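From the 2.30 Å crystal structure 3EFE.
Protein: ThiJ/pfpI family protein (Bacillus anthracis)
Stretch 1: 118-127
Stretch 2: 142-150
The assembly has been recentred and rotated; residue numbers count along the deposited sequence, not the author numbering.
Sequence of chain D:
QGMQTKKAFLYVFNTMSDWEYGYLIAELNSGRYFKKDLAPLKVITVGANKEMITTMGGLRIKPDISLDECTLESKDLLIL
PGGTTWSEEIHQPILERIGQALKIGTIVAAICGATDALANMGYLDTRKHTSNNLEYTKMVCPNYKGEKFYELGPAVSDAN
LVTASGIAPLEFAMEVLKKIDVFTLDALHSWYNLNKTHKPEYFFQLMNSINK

Stretch 1 (118-127) LANMGYLDTR
Stretch 2, residues 142-150: PNYKGEKFY

Stretch 1 finishes a helix at L118 and A119 and then unwinds through two type I turns, A119 to G122 and G122 to D125. G122 closes the helix in a Schellman motif: its phi of 95° would press a beta carbon against the preceding carbonyl oxygen, so glycine fits here. M121 N and Y123 N both bond to L118 O (3.1 and 3.3 Å), and D125 N bonds to G122 O (3.1 Å). Stretch 2 is loop, with helical phi/psi at 147-149. The two stretches advance in the same sense: CA atoms pair N120 with N143 at 5.2 Å, D125 with G146 at 3.7 Å, and R127 with F149 at 6.1 Å.

At the start of stretch 2, P142 (phi -49°, psi -45°, C-gamma exo) and N143 (-91°/22°, chi1 21°) lie beside N120, whose chi1 is t (-151°). The amide orientations of both asparagines are uncertain, so their polar pairing remains open.

Y144 (-92°/124°) is buried, with chi1 t (169°) and chi2 66°. Its aromatic carbons suit an apolar setting: CD1 lies 3.7 Å from A119 CB, and CE1 lies 4.3 Å from L124 CB, which meets the ring at its edge. L124 takes chi1 m, chi2 t.

K145 (-130°/26°) supplies a well-defined hydrogen bond across the stretches through its backbone: K145 N donates to D125 OD1 at 2.8 Å, with an N-H...O angle of 160°. D125, at chi1 -80° (m) and chi2 2°, has CA-to-CB sideways, but its carboxylate comes nearer and offers a charged acceptor to the amide. The lysine side chain starts m, t, t, and its end leads away.

G146 (-103°/15°) allows the closest backbone approach. Its CA lies 3.5 Å from L124 O in a CA-H...O contact, angle 148° at the hydrogen. A beta carbon would point toward stretch 1 and fall 2.1 Å from L124 O, a clash that glycine avoids.

E147 (-53°/-31°) points away, and K148 (-65°/-40°) leads its side-chain end away; neither touches stretch 1. The chain bends here, with F149 N bonding to G146 O at 3.0 Å.

F149 (-79°/-10°, chi1 -68°, chi2 -87°) points toward stretch 1. T126 CA sits 3.8 Å from its ring centroid, 10° off the normal: a CH-pi contact in which a backbone hydrogen meets the pi cloud. R127 O lies 3.1 Å from F149 CB, and D125 O lies 3.2 Å from F149 CD2. Y150 (-72°/132°, chi1 t) lies beyond the contact.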

# COMPACT_ATOMS: atom_id res chain seq x y z
N LEU D 118 -11.80 -18.12 -0.15
CA LEU D 118 -11.61 -19.13 0.85
C LEU D 118 -12.92 -19.58 1.46
O LEU D 118 -13.13 -20.76 1.70
CB LEU D 118 -10.72 -18.59 1.99
CG LEU D 118 -9.20 -18.80 1.97
CD1 LEU D 118 -8.58 -18.65 0.63
CD2 LEU D 118 -8.56 -17.84 2.92
N ALA D 119 -13.76 -18.62 1.83
CA ALA D 119 -15.11 -18.93 2.32
C ALA D 119 -15.86 -19.86 1.35
O ALA D 119 -16.46 -20.86 1.76
CB ALA D 119 -15.88 -17.64 2.53
N ASN D 120 -15.79 -19.59 0.06
CA ASN D 120 -16.43 -20.50 -0.89
C ASN D 120 -15.80 -21.87 -1.14
O ASN D 120 -16.36 -22.67 -1.90
CB ASN D 120 -16.65 -19.82 -2.23
CG ASN D 120 -17.90 -20.40 -2.98
OD1 ASN D 120 -17.86 -20.63 -4.19
ND2 ASN D 120 -19.00 -20.59 -2.26
N MET D 121 -14.66 -22.17 -0.54
CA MET D 121 -14.01 -23.50 -0.73
C MET D 121 -14.21 -24.39 0.52
O MET D 121 -13.78 -25.56 0.56
CB MET D 121 -12.53 -23.33 -1.09
CG MET D 121 -12.34 -22.69 -2.39
SD MET D 121 -12.25 -23.84 -3.74
CE MET D 121 -12.90 -22.73 -4.94
N GLY D 122 -14.92 -23.83 1.49
CA GLY D 122 -15.24 -24.51 2.73
C GLY D 122 -14.29 -24.20 3.84
O GLY D 122 -14.50 -24.62 5.03
N TYR D 123 -13.20 -23.47 3.52
CA TYR D 123 -12.06 -23.44 4.48
C TYR D 123 -12.30 -22.58 5.72
O TYR D 123 -11.59 -22.76 6.71
CB TYR D 123 -10.77 -22.98 3.84
CG TYR D 123 -10.28 -23.64 2.56
CD1 TYR D 123 -10.25 -25.00 2.42
CD2 TYR D 123 -9.72 -22.88 1.53
CE1 TYR D 123 -9.71 -25.59 1.26
CE2 TYR D 123 -9.20 -23.46 0.38
CZ TYR D 123 -9.18 -24.82 0.27
OH TYR D 123 -8.67 -25.41 -0.87
N LEU D 124 -13.27 -21.67 5.69
CA LEU D 124 -13.63 -20.83 6.87
C LEU D 124 -14.84 -21.42 7.70
O LEU D 124 -15.44 -20.78 8.60
CB LEU D 124 -13.97 -19.40 6.40
CG LEU D 124 -13.02 -18.61 5.46
CD1 LEU D 124 -13.52 -17.20 5.29
CD2 LEU D 124 -11.54 -18.56 5.94
N ASP D 125 -15.22 -22.63 7.34
CA ASP D 125 -16.40 -23.27 7.92
C ASP D 125 -16.17 -23.55 9.35
O ASP D 125 -17.13 -23.50 10.09
CB ASP D 125 -16.76 -24.57 7.21
CG ASP D 125 -17.51 -24.34 5.92
OD1 ASP D 125 -17.69 -23.15 5.58
OD2 ASP D 125 -17.90 -25.31 5.23
N THR D 126 -14.91 -23.80 9.76
CA THR D 126 -14.62 -24.10 11.16
C THR D 126 -13.38 -23.36 11.69
O THR D 126 -12.76 -23.79 12.68
CB THR D 126 -14.56 -25.64 11.43
OG1 THR D 126 -13.92 -26.31 10.33
CG2 THR D 126 -16.01 -26.24 11.62
N ARG D 127 -13.06 -22.22 11.07
CA ARG D 127 -12.02 -21.32 11.62
C ARG D 127 -12.61 -19.93 11.93
O ARG D 127 -13.50 -19.49 11.20
CB ARG D 127 -10.89 -21.19 10.63
CG ARG D 127 -10.30 -22.49 10.25
CD ARG D 127 -9.34 -22.32 9.13
NE ARG D 127 -8.16 -23.16 9.34
CZ ARG D 127 -7.86 -24.23 8.60
NH1 ARG D 127 -6.75 -24.92 8.95
NH2 ARG D 127 -8.62 -24.60 7.53
N PRO D 142 -22.06 -19.69 -1.95
CA PRO D 142 -22.97 -20.83 -1.75
C PRO D 142 -22.46 -21.95 -0.79
O PRO D 142 -23.27 -22.46 0.01
CB PRO D 142 -23.13 -21.43 -3.16
CG PRO D 142 -22.32 -20.60 -4.10
CD PRO D 142 -21.93 -19.33 -3.37
N ASN D 143 -21.19 -22.36 -0.93
CA ASN D 143 -20.65 -23.45 -0.13
C ASN D 143 -19.98 -23.01 1.21
O ASN D 143 -19.19 -23.76 1.79
CB ASN D 143 -19.81 -24.55 -0.91
CG ASN D 143 -19.25 -24.10 -2.27
OD1 ASN D 143 -18.91 -22.93 -2.48
ND2 ASN D 143 -19.07 -25.07 -3.19
N TYR D 144 -20.36 -21.81 1.68
CA TYR D 144 -19.88 -21.24 2.94
C TYR D 144 -20.80 -21.61 4.07
O TYR D 144 -21.97 -21.35 4.02
CB TYR D 144 -19.75 -19.71 2.82
CG TYR D 144 -19.52 -18.96 4.10
CD1 TYR D 144 -18.35 -19.10 4.82
CD2 TYR D 144 -20.45 -18.06 4.57
CE1 TYR D 144 -18.17 -18.39 6.02
CE2 TYR D 144 -20.24 -17.33 5.78
CZ TYR D 144 -19.11 -17.49 6.46
OH TYR D 144 -18.93 -16.75 7.62
N LYS D 145 -20.27 -22.23 5.11
CA LYS D 145 -21.08 -22.66 6.26
C LYS D 145 -20.48 -22.21 7.61
O LYS D 145 -20.74 -22.82 8.70
CB LYS D 145 -21.26 -24.20 6.23
CG LYS D 145 -21.91 -24.79 4.96
CD LYS D 145 -21.63 -26.31 4.87
CE LYS D 145 -21.89 -26.92 3.46
NZ LYS D 145 -23.03 -26.26 2.72
N GLY D 146 -19.71 -21.12 7.56
CA GLY D 146 -18.91 -20.68 8.69
C GLY D 146 -19.50 -19.52 9.41
O GLY D 146 -18.83 -18.92 10.18
N GLU D 147 -20.75 -19.19 9.20
CA GLU D 147 -21.32 -17.99 9.83
C GLU D 147 -21.16 -17.88 11.33
O GLU D 147 -21.10 -16.77 11.88
CB GLU D 147 -22.81 -17.88 9.52
CG GLU D 147 -23.33 -16.50 9.90
CD GLU D 147 -24.81 -16.25 9.69
OE1 GLU D 147 -25.34 -15.46 10.53
OE2 GLU D 147 -25.40 -16.79 8.71
N LYS D 148 -21.13 -19.02 11.99
CA LYS D 148 -21.02 -19.11 13.45
C LYS D 148 -19.65 -18.55 13.92
O LYS D 148 -19.56 -17.84 14.95
CB LYS D 148 -21.26 -20.60 13.85
CG LYS D 148 -21.06 -21.00 15.27
CD LYS D 148 -22.29 -20.70 16.09
CE LYS D 148 -22.02 -21.01 17.61
NZ LYS D 148 -22.14 -22.46 18.01
N PHE D 149 -18.61 -18.88 13.13
CA PHE D 149 -17.19 -18.55 13.32
C PHE D 149 -16.73 -17.15 12.93
O PHE D 149 -15.61 -16.73 13.27
CB PHE D 149 -16.34 -19.57 12.56
CG PHE D 149 -16.42 -20.93 13.18
CD1 PHE D 149 -15.55 -21.29 14.23
CD2 PHE D 149 -17.42 -21.84 12.78
CE1 PHE D 149 -15.66 -22.54 14.85
CE2 PHE D 149 -17.54 -23.09 13.40
CZ PHE D 149 -16.64 -23.44 14.43
N TYR D 150 -17.62 -16.44 12.26
CA TYR D 150 -17.43 -15.11 11.80
C TYR D 150 -17.43 -14.07 12.89
O TYR D 150 -18.37 -13.99 13.66
CB TYR D 150 -18.53 -14.76 10.77
CG TYR D 150 -18.30 -13.45 10.03
CD1 TYR D 150 -17.78 -13.44 8.75
CD2 TYR D 150 -18.58 -12.20 10.64
CE1 TYR D 150 -17.53 -12.25 8.06
CE2 TYR D 150 -18.34 -11.03 9.98
CZ TYR D 150 -17.80 -11.06 8.68
OH TYR D 150 -17.56 -9.90 8.02